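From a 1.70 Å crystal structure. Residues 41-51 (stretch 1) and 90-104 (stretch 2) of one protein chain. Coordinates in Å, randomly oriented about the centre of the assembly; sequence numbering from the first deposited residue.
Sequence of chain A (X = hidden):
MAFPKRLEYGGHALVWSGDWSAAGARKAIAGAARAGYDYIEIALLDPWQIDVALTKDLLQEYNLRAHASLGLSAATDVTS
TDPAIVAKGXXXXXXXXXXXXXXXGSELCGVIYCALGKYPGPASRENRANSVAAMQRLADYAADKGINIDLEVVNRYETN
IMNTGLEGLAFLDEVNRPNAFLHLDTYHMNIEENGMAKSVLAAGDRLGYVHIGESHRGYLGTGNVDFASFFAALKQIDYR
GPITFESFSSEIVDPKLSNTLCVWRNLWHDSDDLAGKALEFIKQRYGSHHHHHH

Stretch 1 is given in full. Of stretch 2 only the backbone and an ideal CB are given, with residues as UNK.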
# COMPACT_ATOMS: atom_id res chain seq x y z
N GLU A 41 10.61 -19.26 -8.32
CA GLU A 41 9.25 -18.86 -8.73
C GLU A 41 9.39 -17.97 -9.95
O GLU A 41 9.91 -16.86 -9.82
CB GLU A 41 8.52 -18.17 -7.58
CG GLU A 41 7.06 -17.92 -7.90
CD GLU A 41 6.36 -17.24 -6.75
OE1 GLU A 41 6.28 -17.86 -5.66
OE2 GLU A 41 5.94 -16.08 -6.93
N ILE A 42 8.97 -18.48 -11.10
CA ILE A 42 9.07 -17.74 -12.38
C ILE A 42 7.85 -16.84 -12.53
O ILE A 42 6.74 -17.35 -12.38
CB ILE A 42 9.23 -18.73 -13.55
CG1 ILE A 42 10.47 -19.60 -13.36
CG2 ILE A 42 9.25 -17.97 -14.87
CD1 ILE A 42 10.60 -20.74 -14.35
N ALA A 43 8.06 -15.56 -12.81
CA ALA A 43 7.00 -14.57 -13.10
C ALA A 43 6.57 -14.74 -14.56
O ALA A 43 7.40 -14.53 -15.45
CB ALA A 43 7.53 -13.18 -12.82
N LEU A 44 5.33 -15.18 -14.79
CA LEU A 44 4.78 -15.52 -16.13
C LEU A 44 3.72 -14.50 -16.55
O LEU A 44 2.63 -14.93 -16.98
CB LEU A 44 4.15 -16.91 -16.07
CG LEU A 44 5.10 -18.10 -16.14
CD1 LEU A 44 4.31 -19.40 -16.20
CD2 LEU A 44 6.04 -17.98 -17.32
N LEU A 45 4.02 -13.21 -16.43
CA LEU A 45 3.08 -12.15 -16.87
C LEU A 45 2.82 -12.28 -18.38
O LEU A 45 1.67 -12.01 -18.81
CB LEU A 45 3.66 -10.79 -16.49
CG LEU A 45 3.26 -10.29 -15.10
CD1 LEU A 45 3.90 -11.14 -14.00
CD2 LEU A 45 3.63 -8.83 -14.92
N ASP A 46 3.83 -12.70 -19.16
CA ASP A 46 3.66 -13.05 -20.60
C ASP A 46 4.17 -14.46 -20.83
O ASP A 46 5.33 -14.67 -21.16
CB ASP A 46 4.37 -12.05 -21.52
CG ASP A 46 4.17 -12.35 -23.00
OD1 ASP A 46 3.65 -13.44 -23.34
OD2 ASP A 46 4.54 -11.49 -23.80
N PRO A 47 3.31 -15.49 -20.66
CA PRO A 47 3.79 -16.87 -20.71
C PRO A 47 4.21 -17.33 -22.12
O PRO A 47 4.75 -18.40 -22.22
CB PRO A 47 2.60 -17.69 -20.19
CG PRO A 47 1.38 -16.82 -20.46
CD PRO A 47 1.86 -15.38 -20.43
N TRP A 48 3.99 -16.52 -23.16
CA TRP A 48 4.44 -16.83 -24.55
C TRP A 48 5.90 -16.43 -24.74
O TRP A 48 6.48 -16.83 -25.75
CB TRP A 48 3.54 -16.15 -25.59
CG TRP A 48 2.17 -16.74 -25.66
CD1 TRP A 48 1.78 -17.84 -26.37
CD2 TRP A 48 0.99 -16.27 -24.97
NE1 TRP A 48 0.44 -18.07 -26.18
CE2 TRP A 48 -0.07 -17.12 -25.33
CE3 TRP A 48 0.74 -15.20 -24.11
CZ2 TRP A 48 -1.36 -16.95 -24.84
CZ3 TRP A 48 -0.54 -15.02 -23.63
CH2 TRP A 48 -1.57 -15.89 -23.99
N GLN A 49 6.48 -15.67 -23.80
CA GLN A 49 7.82 -15.03 -23.94
C GLN A 49 8.91 -16.01 -23.51
O GLN A 49 10.09 -15.77 -23.84
CB GLN A 49 7.88 -13.76 -23.09
CG GLN A 49 8.81 -12.70 -23.65
CD GLN A 49 8.36 -12.19 -25.00
OE1 GLN A 49 8.30 -10.99 -25.25
NE2 GLN A 49 8.03 -13.11 -25.89
N ILE A 50 8.55 -17.07 -22.79
CA ILE A 50 9.52 -17.97 -22.11
C ILE A 50 9.94 -19.09 -23.07
O ILE A 50 9.05 -19.71 -23.67
CB ILE A 50 8.94 -18.51 -20.80
CG1 ILE A 50 9.87 -19.53 -20.14
CG2 ILE A 50 7.56 -19.11 -21.00
CD1 ILE A 50 9.57 -19.76 -18.68
N ASP A 51 11.25 -19.31 -23.22
CA ASP A 51 11.80 -20.49 -23.93
C ASP A 51 11.75 -21.67 -22.96
O ASP A 51 12.66 -21.81 -22.13
CB ASP A 51 13.21 -20.24 -24.47
CG ASP A 51 13.76 -21.39 -25.31
OD1 ASP A 51 13.28 -22.54 -25.15
OD2 ASP A 51 14.69 -21.13 -26.11
N UNK A 90 -8.65 -16.04 -19.76
CA UNK A 90 -8.77 -17.52 -19.72
C UNK A 90 -7.62 -18.11 -20.54
O UNK A 90 -6.98 -19.08 -20.07
CB UNK A 90 -10.12 -17.99 -20.26
N UNK A 91 -7.36 -17.53 -21.72
CA UNK A 91 -6.33 -18.00 -22.68
C UNK A 91 -4.93 -17.83 -22.06
O UNK A 91 -4.15 -18.79 -22.10
CB UNK A 91 -6.42 -17.23 -24.00
N UNK A 92 -4.65 -16.67 -21.46
CA UNK A 92 -3.35 -16.45 -20.77
C UNK A 92 -3.19 -17.48 -19.65
O UNK A 92 -2.10 -18.06 -19.51
CB UNK A 92 -3.26 -15.03 -20.20
N UNK A 93 -4.22 -17.71 -18.84
CA UNK A 93 -4.10 -18.63 -17.68
C UNK A 93 -3.88 -20.08 -18.16
O UNK A 93 -3.10 -20.82 -17.51
CB UNK A 93 -5.35 -18.55 -16.80
N UNK A 94 -4.53 -20.47 -19.26
CA UNK A 94 -4.31 -21.81 -19.86
C UNK A 94 -2.84 -21.93 -20.30
O UNK A 94 -2.21 -22.95 -19.99
CB UNK A 94 -5.25 -22.04 -21.05
N UNK A 95 -2.31 -20.90 -20.96
CA UNK A 95 -0.91 -20.92 -21.46
C UNK A 95 0.05 -21.01 -20.27
O UNK A 95 1.03 -21.79 -20.36
CB UNK A 95 -0.60 -19.68 -22.30
N UNK A 96 -0.21 -20.26 -19.19
CA UNK A 96 0.62 -20.25 -17.97
C UNK A 96 0.60 -21.66 -17.36
O UNK A 96 1.67 -22.17 -16.99
CB UNK A 96 0.12 -19.21 -16.96
N UNK A 97 -0.57 -22.28 -17.29
CA UNK A 97 -0.74 -23.66 -16.78
C UNK A 97 0.11 -24.61 -17.64
O UNK A 97 0.81 -25.45 -17.07
CB UNK A 97 -2.21 -24.08 -16.80
N UNK A 98 0.05 -24.46 -18.96
CA UNK A 98 0.77 -25.33 -19.92
C UNK A 98 2.28 -25.20 -19.69
O UNK A 98 2.99 -26.23 -19.70
CB UNK A 98 0.42 -24.96 -21.36
N UNK A 99 2.77 -23.98 -19.50
CA UNK A 99 4.21 -23.71 -19.29
C UNK A 99 4.62 -24.38 -17.97
O UNK A 99 5.65 -25.06 -17.95
CB UNK A 99 4.50 -22.21 -19.26
N UNK A 100 3.82 -24.19 -16.92
CA UNK A 100 4.12 -24.75 -15.58
C UNK A 100 4.20 -26.28 -15.69
O UNK A 100 5.17 -26.85 -15.19
CB UNK A 100 3.06 -24.34 -14.56
N UNK A 101 3.23 -26.91 -16.35
CA UNK A 101 3.22 -28.39 -16.54
C UNK A 101 4.50 -28.83 -17.25
O UNK A 101 5.12 -29.83 -16.83
CB UNK A 101 2.00 -28.83 -17.35
N UNK A 102 4.90 -28.10 -18.29
CA UNK A 102 6.09 -28.43 -19.12
C UNK A 102 7.37 -28.34 -18.27
O UNK A 102 8.33 -29.09 -18.56
CB UNK A 102 6.19 -27.49 -20.32
N UNK A 103 7.40 -27.48 -17.25
CA UNK A 103 8.57 -27.29 -16.36
C UNK A 103 8.50 -28.25 -15.16
O UNK A 103 9.41 -28.17 -14.31
CB UNK A 103 8.64 -25.84 -15.87
N UNK A 104 7.47 -29.10 -15.11
CA UNK A 104 7.27 -30.10 -14.06
C UNK A 104 6.84 -29.47 -12.75
O UNK A 104 7.02 -30.10 -11.71
CB UNK A 104 8.55 -30.91 -13.85

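Positions 90 to 102 form a helix that passes over the segment following the strand 41-43, with Pro47 CA 5.4 Å from the CA of position 96.

At position 90 the ideal CB finds nothing of stretch 1 nearby, so the view sets little preference; it is Asp90, bonded elsewhere in the structure. The CB at 91 points sideways and lies 5.0 Å from Trp48 CH2, where any long, flexible chain could skirt the indole. Glu91 does so, its CG lying 4.1 Å from Trp48 CZ2 at the ring edge.

The CB at 92 lies 4.2 Å from Trp48 CH2 and 5.0 Å from Pro47 CG, a setting for a medium or large aliphatic chain. Leu92 fills it: its CG packs 3.9 Å from Pro47 CD and 4.1 Å from Trp48 CZ3, while its CD1 reaches to 3.7 Å from Leu45 O.

Position 93 points away and 94 is out of reach, so stretch 1 constrains neither; they are Leu93 and Arg94.

Position 95 points toward stretch 1, its CB 3.8 Å from Trp48 CZ2 and 3.9 Å from Pro47 CG. Methylene-rich chains such as Lys, Arg, Met or Gln would suit the indole face. Lys95 lays its aliphatic portion there: CG stands 3.7 Å from the centroid of the five-membered ring of Trp48 in a CH-pi contact, and CD lies 3.6 Å from Trp48 NE1. The ammonium group continues beyond the ring.

At 96 the close backbone approach favours a small residue, with the CB already 4.3 Å from both Leu44 CD1 and Pro47 CB. Ala96 meets both with its methyl.

Position 97 points away and 98 is out of reach; many residues would do. Thr97 returns its OG1 to Leu93 O at 2.8 Å, and Asp98 bonds elsewhere in the structure.

Position 99 points between Leu44, Pro47 and Ile50, a place for a compact aliphatic such as Val or Ile. Val99 sets CG1 3.9 Å from Leu44 CD1 and 4.0 Å from Ile50 CG2, and CG2 3.6 Å from Pro47 O.

Position 100 points sideways, its CB 5.4 Å from Leu44 CD1, and little is preferred; it is Leu100. Positions 101 and 102, out of reach, are open to many residues; they are Tyr101 and Ala102.

Position 103 points toward stretch 1 but from a distance, so a larger apolar chain, such as Leu, Met or Phe, would suit the gap. Leu103 CD1 reaches Ile42 CD1 at 3.8 Å and Ile50 CD1 at 4.3 Å.

The positive phi at 104 favours glycine, and Gly104 closes the helix in a Schellman motif.

Stretch 2 (90-104) DELLRKATDVLYALG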
# COMPACT_ATOMS: atom_id res chain seq x y z
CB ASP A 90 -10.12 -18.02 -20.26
CG ASP A 90 -11.32 -17.80 -19.35
OD1 ASP A 90 -11.14 -17.36 -18.19
OD2 ASP A 90 -12.46 -18.07 -19.82
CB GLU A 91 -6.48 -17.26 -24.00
CG GLU A 91 -5.41 -17.58 -25.02
CD GLU A 91 -5.48 -16.69 -26.25
OE1 GLU A 91 -5.23 -15.46 -26.13
OE2 GLU A 91 -5.81 -17.21 -27.32
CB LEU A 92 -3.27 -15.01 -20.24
CG LEU A 92 -1.88 -14.57 -19.79
CD1 LEU A 92 -1.73 -13.05 -19.89
CD2 LEU A 92 -1.59 -15.04 -18.38
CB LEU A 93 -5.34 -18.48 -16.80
CG LEU A 93 -5.45 -17.15 -16.07
CD1 LEU A 93 -6.86 -16.93 -15.56
CD2 LEU A 93 -4.43 -17.05 -14.94
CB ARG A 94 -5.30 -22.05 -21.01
CG ARG A 94 -6.72 -22.36 -20.56
CD ARG A 94 -7.52 -23.00 -21.68
NE ARG A 94 -7.55 -22.15 -22.86
CZ ARG A 94 -8.46 -21.21 -23.09
NH1 ARG A 94 -9.45 -21.03 -22.24
NH2 ARG A 94 -8.39 -20.46 -24.18
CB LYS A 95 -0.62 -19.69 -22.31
CG LYS A 95 0.77 -19.68 -22.94
CD LYS A 95 0.99 -20.79 -23.95
CE LYS A 95 2.42 -20.84 -24.45
NZ LYS A 95 2.63 -22.00 -25.35
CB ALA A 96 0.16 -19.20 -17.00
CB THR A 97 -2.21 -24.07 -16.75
OG1 THR A 97 -2.92 -23.14 -15.92
CG2 THR A 97 -2.41 -25.47 -16.24
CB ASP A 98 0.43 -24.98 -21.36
CG ASP A 98 -1.00 -25.31 -21.79
OD1 ASP A 98 -1.71 -26.03 -21.04
OD2 ASP A 98 -1.38 -24.88 -22.89
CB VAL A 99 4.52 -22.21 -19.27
CG1 VAL A 99 5.92 -21.93 -18.75
CG2 VAL A 99 4.34 -21.62 -20.66
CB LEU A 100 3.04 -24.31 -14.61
CG LEU A 100 3.15 -24.87 -13.19
CD1 LEU A 100 4.42 -24.41 -12.51
CD2 LEU A 100 1.93 -24.46 -12.38
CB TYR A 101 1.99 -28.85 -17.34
CG TYR A 101 1.99 -30.33 -17.61
CD1 TYR A 101 1.50 -31.23 -16.68
CD2 TYR A 101 2.49 -30.83 -18.80
CE1 TYR A 101 1.50 -32.59 -16.93
CE2 TYR A 101 2.51 -32.19 -19.06
CZ TYR A 101 2.00 -33.07 -18.13
OH TYR A 101 2.00 -34.41 -18.40
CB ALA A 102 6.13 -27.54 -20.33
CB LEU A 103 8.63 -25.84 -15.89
CG LEU A 103 8.93 -24.84 -17.01
CD1 LEU A 103 8.97 -23.43 -16.48
CD2 LEU A 103 10.23 -25.19 -17.71
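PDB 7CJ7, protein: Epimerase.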